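Local structure of SusD superfamily protein (3MCX) at residues Asp383-Arg388 against Ser393-Thr398; Glu376-Leu381 against Glu399-Asp404; Leu301-Lys306 against Ile406-Arg411. The protein is of unknown function but, as a SusD-family protein of the outer membrane, probably helps capture glycans for import. All coordinates share one frame; numbering follows the deposited sequence. Where two conformers were deposited one is given.

Contact 1: Asp383-Arg388 against Ser393-Thr398; sequences DIISRR and SQQVST. With ZN (zinc ion), chain E; ZN (zinc ion), chain F.
I385 of helix 374-385, within the helix-rich SusD fold, packs its two methyl groups against the loop that turns back toward helix 403-414. CG2 rests on the side chain of Q394, 3.7 Å from its CB, while CD1 reaches the backbone of the same residue, 3.5 Å from Q394 O. The two side chains run at about a right angle. CD1 of I385 also approaches CG1 of V396 (4.3 Å), so one isoleucine spans both flanks of Q395. CG2 stands anti to the backbone N (chi1 -65° for CG1), which turns this methyl to the loop. Next along the chain, S386 CB touches the amide of Q395, 3.6 Å from NE2, whereas S386 OG bonds back to N382 O.

Second-shell bonds brace the loop side: V396 N bonds to N382 OD1 and Q394 NE2 to D391 OD2. R405 and E409 of helix 403-414 lie against I385. R387 folds back on D383: NH1 donates to D383 O and forms a salt bridge with D383 OD1 (3.1 Å), met on the anti side, 31° out of the carboxylate plane. The same OD1 binds a zinc ion at 2.0 Å. A second zinc takes S393 OG at 2.3 Å, D391 OD1 and four waters, one of which also accepts a hydrogen bond from S393 N.

Contact 2: Glu376-Leu381 against Glu399-Asp404; sequences EAQGYL and ETFTLD
The return loop between helices 374-385 and 403-414 is pinned to the first helix by F401, whose ring lies over the backbone of Q378, with L381 at its edge and A377 near CZ. The main contact is a CH-pi interaction: Q378 CA sits 3.7 Å from the centroid of the F401 ring and only 13° off its normal, nearly over the middle of one face. Q378 CB covers the same face toward CD2 of the ring (3.6 Å), and Q378 N comes 3.5 Å from F401 CZ. L381 arrives differently, its CD2 standing at the ring edge, near the plane, 3.8 Å from F401 CD1. A377 CB completes the apolar patch at 4.0 Å from F401 CZ. With CG of F401 anti to the backbone N (chi1 -177°), the ring projects straight from the loop to the helix.

Q378 has chi1 at 144°, well off a staggered value; its extended chain leads the amide past the ring, where OE1 pairs with T398 OG1. V396, L368 of helix 356-370 and I406 of helix 403-414 also touch F401, which is buried among them. F401 is the centre of an inverse gamma turn, with a weak bond from T402 N to T400 O (3.0 Å). Directly after it, T402 OG1 accepts from R405 N. The arrangement is that of a buried aromatic just ahead of a threonine N-cap, a sharp turn setting the ring against the preceding helix as helix 403-414 begins.

Contact 3: Leu301-Lys306 against Ile406-Arg411; sequences LNEDPK and ILKERR
E303 and K408 meet through their charged ends, a salt bridge joining the loop after helix 295-301 to the middle of helix 403-414. The close part is small: K408 NZ donates to E303 OE1 at 2.9 Å, on the syn side of the carboxylate and 16° out of its plane. Both chains are extended beyond CG and cross at about a right angle, so they meet only near their ends, K408 CE coming 3.8 Å from E303 OE1. E303 OE2 lies 3.6 Å from K408 NZ, too far for a direct bond, and a water bridges the two from the side. It donates to E303 OE2 at 2.6 Å and accepts from K408 NZ at 3.1 Å, closing a ring of lysine, carboxylate and water.

The rest of the contact is loose. E303 is exposed, the two segments bury 70 Å² together, and no apolar group of one packs on the other. The backbone behind E303 is held by its own bonds. A type I beta turn from L301 to D304, with D304 N bonded to L301 O, presents the E303 carboxylate to the helix. D304 itself is buried: its OD1 accepts from K306 N (2.9 Å) in an Asx turn, and its OD2 bonds to T389. On the helix, the neighbouring charges have other partners, E409 pairing with R309 and R405, and R411 with D55.

With one direct bond and one water-shared link, the lysine probably keeps its full positive charge and the glutamate its negative one. With E303 exposed and K408 partly so, solvent probably weakens the pair, making this an electrostatic tie between loop and helix with little hydrophobic support.

How the contacts relate
From the N terminus, the loop 301-306 comes first; contact 3 joins it to helix 403-414 about a hundred residues later and so closes the longest loop. Inside that span, 376-381 on helix 374-385 pairs with 399-404 in contact 2, and within this lies contact 1, between 383-388 and 393-398. The three are strictly nested and none cross. Contacts 1 and 2 share helix 374-385 and touch where V396 CG2 meets L381 CD2. Contacts 2 and 3 share helix 403-414, with L381 CD1 on E409 CB, while Q394 CG of contact 1 lies near D304 OD2 of contact 3. Together they bind two successive helices, their connecting loop and the earlier 301-306 turn.

Contact 1: Asp383-Arg388 against Ser393-Thr398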
loop_
_atom_site.group_PDB
_atom_site.type_symbol
_atom_site.label_atom_id
_atom_site.label_comp_id
_atom_site.label_asym_id
_atom_site.label_seq_id
_atom_site.Cartn_x
_atom_site.Cartn_y
_atom_site.Cartn_z
ATOM N N ASP A 383 -4.255 -6.686 -20.938
ATOM C CA ASP A 383 -3.554 -5.394 -21.095
ATOM C C ASP A 383 -2.273 -5.349 -20.278
ATOM O O ASP A 383 -1.314 -4.730 -20.682
ATOM C CB ASP A 383 -4.456 -4.228 -20.688
ATOM C CG ASP A 383 -5.403 -3.813 -21.794
ATOM O OD1 ASP A 383 -4.957 -3.740 -22.954
ATOM O OD2 ASP A 383 -6.609 -3.561 -21.505
ATOM N N ILE A 384 -2.259 -6.005 -19.144
ATOM C CA ILE A 384 -1.053 -6.092 -18.333
ATOM C C ILE A 384 -0.147 -7.162 -18.910
ATOM O O ILE A 384 0.989 -6.877 -19.272
ATOM C CB ILE A 384 -1.376 -6.347 -16.860
ATOM C CG1 ILE A 384 -2.293 -5.245 -16.297
ATOM C CG2 ILE A 384 -0.071 -6.467 -16.071
ATOM C CD1 ILE A 384 -1.791 -3.809 -16.417
ATOM N N ILE A 385 -0.652 -8.389 -19.034
ATOM C CA ILE A 385 0.167 -9.516 -19.514
ATOM C C ILE A 385 0.878 -9.163 -20.815
ATOM O O ILE A 385 2.093 -9.372 -20.934
ATOM C CB ILE A 385 -0.659 -10.837 -19.652
ATOM C CG1 ILE A 385 -1.159 -11.323 -18.282
ATOM C CG2 ILE A 385 0.215 -11.966 -20.249
ATOM C CD1 ILE A 385 -2.172 -12.512 -18.390
ATOM N N SER A 386 0.143 -8.619 -21.783
ATOM C CA SER A 386 0.692 -8.347 -23.122
ATOM C C SER A 386 1.798 -7.296 -23.122
ATOM O O SER A 386 2.580 -7.244 -24.080
ATOM C CB SER A 386 -0.395 -7.898 -24.093
ATOM O OG SER A 386 -0.935 -6.652 -23.720
ATOM N N ARG A 387 1.836 -6.468 -22.077
ATOM C CA ARG A 387 2.863 -5.434 -21.916
ATOM C C ARG A 387 4.006 -5.849 -21.001
ATOM O O ARG A 387 4.877 -5.028 -20.649
ATOM C CB ARG A 387 2.210 -4.113 -21.432
ATOM C CG ARG A 387 1.310 -3.446 -22.449
ATOM C CD ARG A 387 0.633 -2.234 -21.853
ATOM N NE ARG A 387 -0.102 -1.460 -22.827
ATOM C CZ ARG A 387 -1.310 -1.768 -23.295
ATOM N NH1 ARG A 387 -1.981 -2.821 -22.830
ATOM N NH2 ARG A 387 -1.876 -0.993 -24.197
ATOM N N ARG A 388 4.004 -7.109 -20.564
ATOM C CA ARG A 388 5.018 -7.597 -19.632
ATOM C C ARG A 388 5.772 -8.828 -20.134
ATOM O O ARG A 388 6.759 -9.255 -19.526
ATOM C CB ARG A 388 4.388 -7.880 -18.262
ATOM C CG ARG A 388 3.719 -6.677 -17.633
ATOM C CD ARG A 388 4.700 -5.606 -17.234
ATOM N NE ARG A 388 3.961 -4.565 -16.593
ATOM C CZ ARG A 388 3.534 -3.455 -17.186
ATOM N NH1 ARG A 388 3.830 -3.204 -18.438
ATOM N NH2 ARG A 388 2.824 -2.603 -16.453
ATOM N N SER A 393 1.114 -16.800 -25.624
ATOM C CA SER A 393 0.321 -17.828 -24.948
ATOM C C SER A 393 0.088 -17.542 -23.480
ATOM O O SER A 393 -0.727 -18.219 -22.858
ATOM C CB SER A 393 0.959 -19.223 -25.110
ATOM O OG SER A 393 2.131 -19.320 -24.318
ATOM N N GLN A 394 0.785 -16.556 -22.905
ATOM C CA GLN A 394 0.518 -16.147 -21.514
ATOM C C GLN A 394 -0.793 -15.422 -21.373
ATOM O O GLN A 394 -1.358 -15.388 -20.279
ATOM C CB GLN A 394 1.639 -15.270 -20.940
ATOM C CG GLN A 394 2.976 -15.985 -20.877
ATOM C CD GLN A 394 3.007 -17.098 -19.842
ATOM O OE1 GLN A 394 2.343 -17.001 -18.812
ATOM N NE2 GLN A 394 3.753 -18.178 -20.144
ATOM N N GLN A 395 -1.274 -14.802 -22.449
ATOM C CA GLN A 395 -2.565 -14.131 -22.411
ATOM C C GLN A 395 -3.682 -15.144 -22.219
ATOM O O GLN A 395 -3.595 -16.276 -22.672
ATOM C CB GLN A 395 -2.788 -13.297 -23.668
ATOM C CG GLN A 395 -1.832 -12.107 -23.702
ATOM C CD GLN A 395 -1.974 -11.272 -24.928
ATOM O OE1 GLN A 395 -3.066 -10.752 -25.218
ATOM N NE2 GLN A 395 -0.875 -11.113 -25.675
ATOM N N VAL A 396 -4.728 -14.708 -21.517
ATOM C CA VAL A 396 -5.836 -15.594 -21.175
ATOM C C VAL A 396 -6.998 -15.519 -22.160
ATOM O O VAL A 396 -7.253 -14.483 -22.790
ATOM C CB VAL A 396 -6.372 -15.293 -19.755
ATOM C CG1 VAL A 396 -5.270 -15.487 -18.720
ATOM C CG2 VAL A 396 -6.926 -13.861 -19.685
ATOM N N SER A 397 -7.659 -16.660 -22.302
ATOM C CA SER A 397 -8.975 -16.781 -22.914
ATOM C C SER A 397 -9.988 -16.901 -21.781
ATOM O O SER A 397 -9.606 -16.992 -20.629
ATOM C CB SER A 397 -9.057 -18.061 -23.743
ATOM O OG SER A 397 -8.828 -19.171 -22.871
ATOM N N THR A 398 -11.280 -16.972 -22.111
ATOM C CA THR A 398 -12.298 -17.150 -21.065
ATOM C C THR A 398 -12.026 -18.405 -20.234
ATOM O O THR A 398 -12.162 -18.364 -19.007
ATOM C CB THR A 398 -13.736 -17.162 -21.644
ATOM O OG1 THR A 398 -13.958 -15.913 -22.320
ATOM C CG2 THR A 398 -14.778 -17.278 -20.498
HETATM ZN ZN ZN E . -5.891 -2.780 -24.483
HETATM ZN ZN ZN F . 3.961 -19.501 -25.719
HETATM O O HOH W 1 3.163 -18.376 -27.399
HETATM O O HOH W 2 4.834 -20.496 -23.892
HETATM O O HOH W 3 3.314 -21.236 -26.594
HETATM O O HOH W 4 5.759 -19.553 -26.833
#

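Contact 2: Glu376-Leu381 against Glu399-Asp404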
loop_
_atom_site.group_PDB
_atom_site.type_symbol
_atom_site.label_atom_id
_atom_site.label_comp_id
_atom_site.label_asym_id
_atom_site.label_seq_id
_atom_site.Cartn_x
_atom_site.Cartn_y
_atom_site.Cartn_z
ATOM N N GLU A 376 -14.677 -8.142 -21.007
ATOM C CA GLU A 376 -14.019 -6.856 -20.768
ATOM C C GLU A 376 -12.954 -6.986 -19.678
ATOM O O GLU A 376 -11.825 -6.482 -19.803
ATOM C CB GLU A 376 -15.070 -5.778 -20.426
ATOM C CG GLU A 376 -14.504 -4.386 -20.333
ATOM C CD GLU A 376 -15.564 -3.339 -20.108
ATOM O OE1 GLU A 376 -16.139 -3.319 -19.004
ATOM O OE2 GLU A 376 -15.805 -2.539 -21.045
ATOM N N ALA A 377 -13.320 -7.640 -18.581
ATOM C CA ALA A 377 -12.403 -7.893 -17.468
ATOM C C ALA A 377 -11.147 -8.692 -17.867
ATOM O O ALA A 377 -10.001 -8.355 -17.464
ATOM C CB ALA A 377 -13.162 -8.612 -16.335
ATOM N N GLN A 378 -11.364 -9.738 -18.664
ATOM C CA GLN A 378 -10.290 -10.571 -19.182
ATOM C C GLN A 378 -9.342 -9.716 -20.043
ATOM O O GLN A 378 -8.111 -9.830 -19.954
ATOM C CB GLN A 378 -10.962 -11.742 -19.910
ATOM C CG GLN A 378 -10.360 -12.272 -21.106
ATOM C CD GLN A 378 -11.329 -13.220 -21.806
ATOM O OE1 GLN A 378 -12.349 -13.622 -21.236
ATOM N NE2 GLN A 378 -11.016 -13.569 -23.020
ATOM N N GLY A 379 -9.922 -8.791 -20.792
ATOM C CA GLY A 379 -9.147 -7.851 -21.605
ATOM C C GLY A 379 -8.218 -7.022 -20.757
ATOM O O GLY A 379 -7.083 -6.760 -21.144
ATOM N N TYR A 380 -8.689 -6.598 -19.582
ATOM C CA TYR A 380 -7.846 -5.768 -18.723
ATOM C C TYR A 380 -6.665 -6.549 -18.160
ATOM O O TYR A 380 -5.551 -6.013 -18.020
ATOM C CB TYR A 380 -8.653 -5.127 -17.586
ATOM C CG TYR A 380 -9.723 -4.162 -18.053
ATOM C CD1 TYR A 380 -9.499 -3.284 -19.121
ATOM C CD2 TYR A 380 -10.966 -4.111 -17.418
ATOM C CE1 TYR A 380 -10.487 -2.393 -19.535
ATOM C CE2 TYR A 380 -11.941 -3.218 -17.820
ATOM C CZ TYR A 380 -11.702 -2.362 -18.869
ATOM O OH TYR A 380 -12.685 -1.467 -19.275
ATOM N N LEU A 381 -6.890 -7.808 -17.813
ATOM C CA LEU A 381 -5.776 -8.672 -17.412
ATOM C C LEU A 381 -4.773 -8.786 -18.554
ATOM O O LEU A 381 -3.571 -8.674 -18.344
ATOM C CB LEU A 381 -6.247 -10.070 -17.000
ATOM C CG LEU A 381 -5.095 -10.966 -16.514
ATOM C CD1 LEU A 381 -4.340 -10.382 -15.307
ATOM C CD2 LEU A 381 -5.597 -12.422 -16.275
ATOM N N GLU A 399 -11.569 -19.478 -20.880
ATOM C CA GLU A 399 -11.263 -20.727 -20.169
ATOM C C GLU A 399 -10.075 -20.626 -19.202
ATOM O O GLU A 399 -10.067 -21.294 -18.159
ATOM C CB GLU A 399 -11.057 -21.897 -21.147
ATOM C CG GLU A 399 -9.995 -21.693 -22.221
ATOM N N THR A 400 -9.061 -19.809 -19.528
ATOM C CA THR A 400 -7.870 -19.691 -18.691
ATOM C C THR A 400 -7.885 -18.431 -17.814
ATOM O O THR A 400 -6.980 -18.182 -17.055
ATOM C CB THR A 400 -6.564 -19.761 -19.531
ATOM O OG1 THR A 400 -6.578 -18.707 -20.511
ATOM C CG2 THR A 400 -6.467 -21.128 -20.237
ATOM N N PHE A 401 -8.956 -17.664 -17.904
ATOM C CA PHE A 401 -9.148 -16.490 -17.072
ATOM C C PHE A 401 -9.686 -16.923 -15.713
ATOM O O PHE A 401 -10.910 -16.962 -15.504
ATOM C CB PHE A 401 -10.117 -15.519 -17.763
ATOM C CG PHE A 401 -10.343 -14.203 -17.033
ATOM C CD1 PHE A 401 -9.289 -13.472 -16.493
ATOM C CD2 PHE A 401 -11.633 -13.644 -16.976
ATOM C CE1 PHE A 401 -9.493 -12.249 -15.855
ATOM C CE2 PHE A 401 -11.843 -12.418 -16.308
ATOM C CZ PHE A 401 -10.779 -11.723 -15.783
ATOM N N THR A 402 -8.772 -17.259 -14.819
ATOM C CA THR A 402 -9.105 -17.759 -13.484
ATOM C C THR A 402 -8.637 -16.759 -12.420
ATOM O O THR A 402 -7.758 -15.914 -12.642
ATOM C CB THR A 402 -8.412 -19.078 -13.204
ATOM O OG1 THR A 402 -7.014 -18.830 -13.130
ATOM C CG2 THR A 402 -8.717 -20.151 -14.322
ATOM N N LEU A 403 -9.189 -16.857 -11.216
ATOM C CA LEU A 403 -8.719 -16.045 -10.109
ATOM C C LEU A 403 -7.227 -16.259 -9.854
ATOM O O LEU A 403 -6.502 -15.310 -9.672
ATOM C CB LEU A 403 -9.547 -16.359 -8.859
ATOM C CG LEU A 403 -9.179 -15.545 -7.629
ATOM C CD1 LEU A 403 -9.332 -14.013 -7.837
ATOM C CD2 LEU A 403 -10.005 -16.034 -6.384
ATOM N N ASP A 404 -6.769 -17.505 -9.839
ATOM C CA ASP A 404 -5.360 -17.767 -9.565
ATOM C C ASP A 404 -4.495 -17.070 -10.600
ATOM O O ASP A 404 -3.448 -16.524 -10.268
ATOM C CB ASP A 404 -5.066 -19.267 -9.584
ATOM C CG ASP A 404 -3.627 -19.575 -9.181
ATOM O OD1 ASP A 404 -3.222 -19.177 -8.070
ATOM O OD2 ASP A 404 -2.919 -20.188 -10.000
#

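Contact 3: Leu301-Lys306 against Ile406-Arg411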
loop_
_atom_site.group_PDB
_atom_site.type_symbol
_atom_site.label_atom_id
_atom_site.label_comp_id
_atom_site.label_asym_id
_atom_site.label_seq_id
_atom_site.Cartn_x
_atom_site.Cartn_y
_atom_site.Cartn_z
ATOM N N LEU A 301 8.126 -15.886 -10.808
ATOM C CA LEU A 301 8.575 -15.069 -11.956
ATOM C C LEU A 301 9.272 -15.907 -13.030
ATOM O O LEU A 301 9.117 -15.658 -14.229
ATOM C CB LEU A 301 9.502 -13.951 -11.475
ATOM C CG LEU A 301 9.598 -12.717 -12.371
ATOM C CD1 LEU A 301 8.250 -11.969 -12.526
ATOM C CD2 LEU A 301 10.640 -11.769 -11.774
ATOM N N ASN A 302 9.983 -16.948 -12.608
ATOM C CA ASN A 302 10.662 -17.842 -13.519
ATOM C C ASN A 302 9.722 -18.770 -14.308
ATOM O O ASN A 302 10.177 -19.486 -15.205
ATOM C CB ASN A 302 11.751 -18.654 -12.782
ATOM C CG ASN A 302 12.984 -17.812 -12.466
ATOM O OD1 ASN A 302 13.292 -16.872 -13.190
ATOM N ND2 ASN A 302 13.704 -18.152 -11.381
ATOM N N GLU A 303 8.419 -18.751 -13.987
ATOM C CA GLU A 303 7.448 -19.500 -14.801
ATOM C C GLU A 303 7.399 -18.937 -16.232
ATOM O O GLU A 303 6.987 -19.641 -17.153
ATOM C CB GLU A 303 6.039 -19.532 -14.174
ATOM C CG GLU A 303 6.012 -20.281 -12.862
ATOM C CD GLU A 303 4.672 -20.283 -12.160
ATOM O OE1 GLU A 303 3.658 -19.851 -12.737
ATOM O OE2 GLU A 303 4.628 -20.716 -10.984
ATOM N N ASP A 304 7.804 -17.681 -16.400
ATOM C CA ASP A 304 7.905 -17.089 -17.741
ATOM C C ASP A 304 9.256 -16.392 -17.905
ATOM O O ASP A 304 9.437 -15.282 -17.407
ATOM C CB ASP A 304 6.726 -16.121 -18.016
ATOM C CG ASP A 304 6.806 -15.471 -19.394
ATOM O OD1 ASP A 304 7.698 -15.852 -20.186
ATOM O OD2 ASP A 304 5.982 -14.561 -19.659
ATOM N N PRO A 305 10.209 -17.041 -18.589
ATOM C CA PRO A 305 11.525 -16.413 -18.782
ATOM C C PRO A 305 11.533 -15.145 -19.637
ATOM O O PRO A 305 12.530 -14.408 -19.582
ATOM C CB PRO A 305 12.366 -17.506 -19.455
ATOM C CG PRO A 305 11.565 -18.717 -19.458
ATOM C CD PRO A 305 10.173 -18.436 -19.061
ATOM N N LYS A 306 10.447 -14.875 -20.382
ATOM C CA LYS A 306 10.359 -13.690 -21.254
ATOM C C LYS A 306 9.766 -12.469 -20.533
ATOM O O LYS A 306 9.571 -11.409 -21.138
ATOM C CB LYS A 306 9.471 -14.001 -22.478
ATOM C CG LYS A 306 9.900 -15.225 -23.295
ATOM C CD LYS A 306 11.271 -15.080 -23.823
ATOM C CE LYS A 306 11.561 -16.208 -24.816
ATOM N NZ LYS A 306 12.946 -16.134 -25.343
ATOM N N ILE A 406 -5.104 -14.256 -12.196
ATOM C CA ILE A 406 -5.084 -12.855 -11.848
ATOM C C ILE A 406 -4.162 -12.593 -10.650
ATOM O O ILE A 406 -3.346 -11.657 -10.644
ATOM C CB ILE A 406 -6.495 -12.329 -11.507
ATOM C CG1 ILE A 406 -7.426 -12.437 -12.719
ATOM C CG2 ILE A 406 -6.407 -10.883 -11.034
ATOM C CD1 ILE A 406 -8.903 -12.161 -12.334
ATOM N N LEU A 407 -4.304 -13.427 -9.624
ATOM C CA LEU A 407 -3.521 -13.249 -8.407
ATOM C C LEU A 407 -2.020 -13.454 -8.642
ATOM O O LEU A 407 -1.214 -12.725 -8.058
ATOM C CB LEU A 407 -4.085 -14.153 -7.286
ATOM C CG LEU A 407 -5.527 -13.806 -6.870
ATOM C CD1 LEU A 407 -5.916 -14.682 -5.635
ATOM C CD2 LEU A 407 -5.740 -12.334 -6.522
ATOM N N LYS A 408 -1.663 -14.441 -9.480
ATOM C CA LYS A 408 -0.276 -14.554 -9.949
ATOM C C LYS A 408 0.211 -13.288 -10.638
ATOM O O LYS A 408 1.309 -12.814 -10.349
ATOM C CB LYS A 408 -0.093 -15.730 -10.897
ATOM C CG LYS A 408 -0.079 -17.113 -10.239
ATOM C CD LYS A 408 0.292 -18.193 -11.251
ATOM C CE LYS A 408 0.547 -19.563 -10.652
ATOM N NZ LYS A 408 1.070 -20.545 -11.670
ATOM N N GLU A 409 -0.575 -12.724 -11.537
ATOM C CA GLU A 409 -0.154 -11.514 -12.229
ATOM C C GLU A 409 0.022 -10.363 -11.265
ATOM O O GLU A 409 0.982 -9.573 -11.393
ATOM C CB GLU A 409 -1.158 -11.149 -13.327
ATOM C CG GLU A 409 -0.581 -10.211 -14.377
ATOM C CD GLU A 409 0.574 -10.810 -15.125
ATOM O OE1 GLU A 409 0.702 -12.049 -15.210
ATOM O OE2 GLU A 409 1.357 -10.006 -15.669
ATOM N N ARG A 410 -0.873 -10.235 -10.285
ATOM C CA ARG A 410 -0.734 -9.191 -9.275
ATOM C C ARG A 410 0.540 -9.329 -8.466
ATOM O O ARG A 410 1.201 -8.333 -8.152
ATOM C CB ARG A 410 -1.927 -9.177 -8.311
ATOM C CG ARG A 410 -3.270 -8.740 -8.948
ATOM C CD ARG A 410 -4.430 -8.772 -7.925
ATOM N NE ARG A 410 -4.178 -7.815 -6.862
ATOM C CZ ARG A 410 -4.542 -6.534 -6.845
ATOM N NH1 ARG A 410 -5.336 -6.016 -7.774
ATOM N NH2 ARG A 410 -4.158 -5.803 -5.848
ATOM N N ARG A 411 0.886 -10.559 -8.099
ATOM C CA ARG A 411 2.123 -10.802 -7.345
ATOM C C ARG A 411 3.340 -10.356 -8.174
ATOM O O ARG A 411 4.277 -9.740 -7.644
ATOM C CB ARG A 411 2.249 -12.269 -6.926
ATOM C CG ARG A 411 1.319 -12.583 -5.746
ATOM C CD ARG A 411 1.229 -14.070 -5.564
ATOM N NE ARG A 411 2.505 -14.656 -5.168
ATOM C CZ ARG A 411 2.769 -15.960 -5.189
ATOM N NH1 ARG A 411 1.847 -16.844 -5.603
ATOM N NH2 ARG A 411 3.969 -16.405 -4.795
HETATM O O HOH W 5 2.852 -21.426 -9.295
#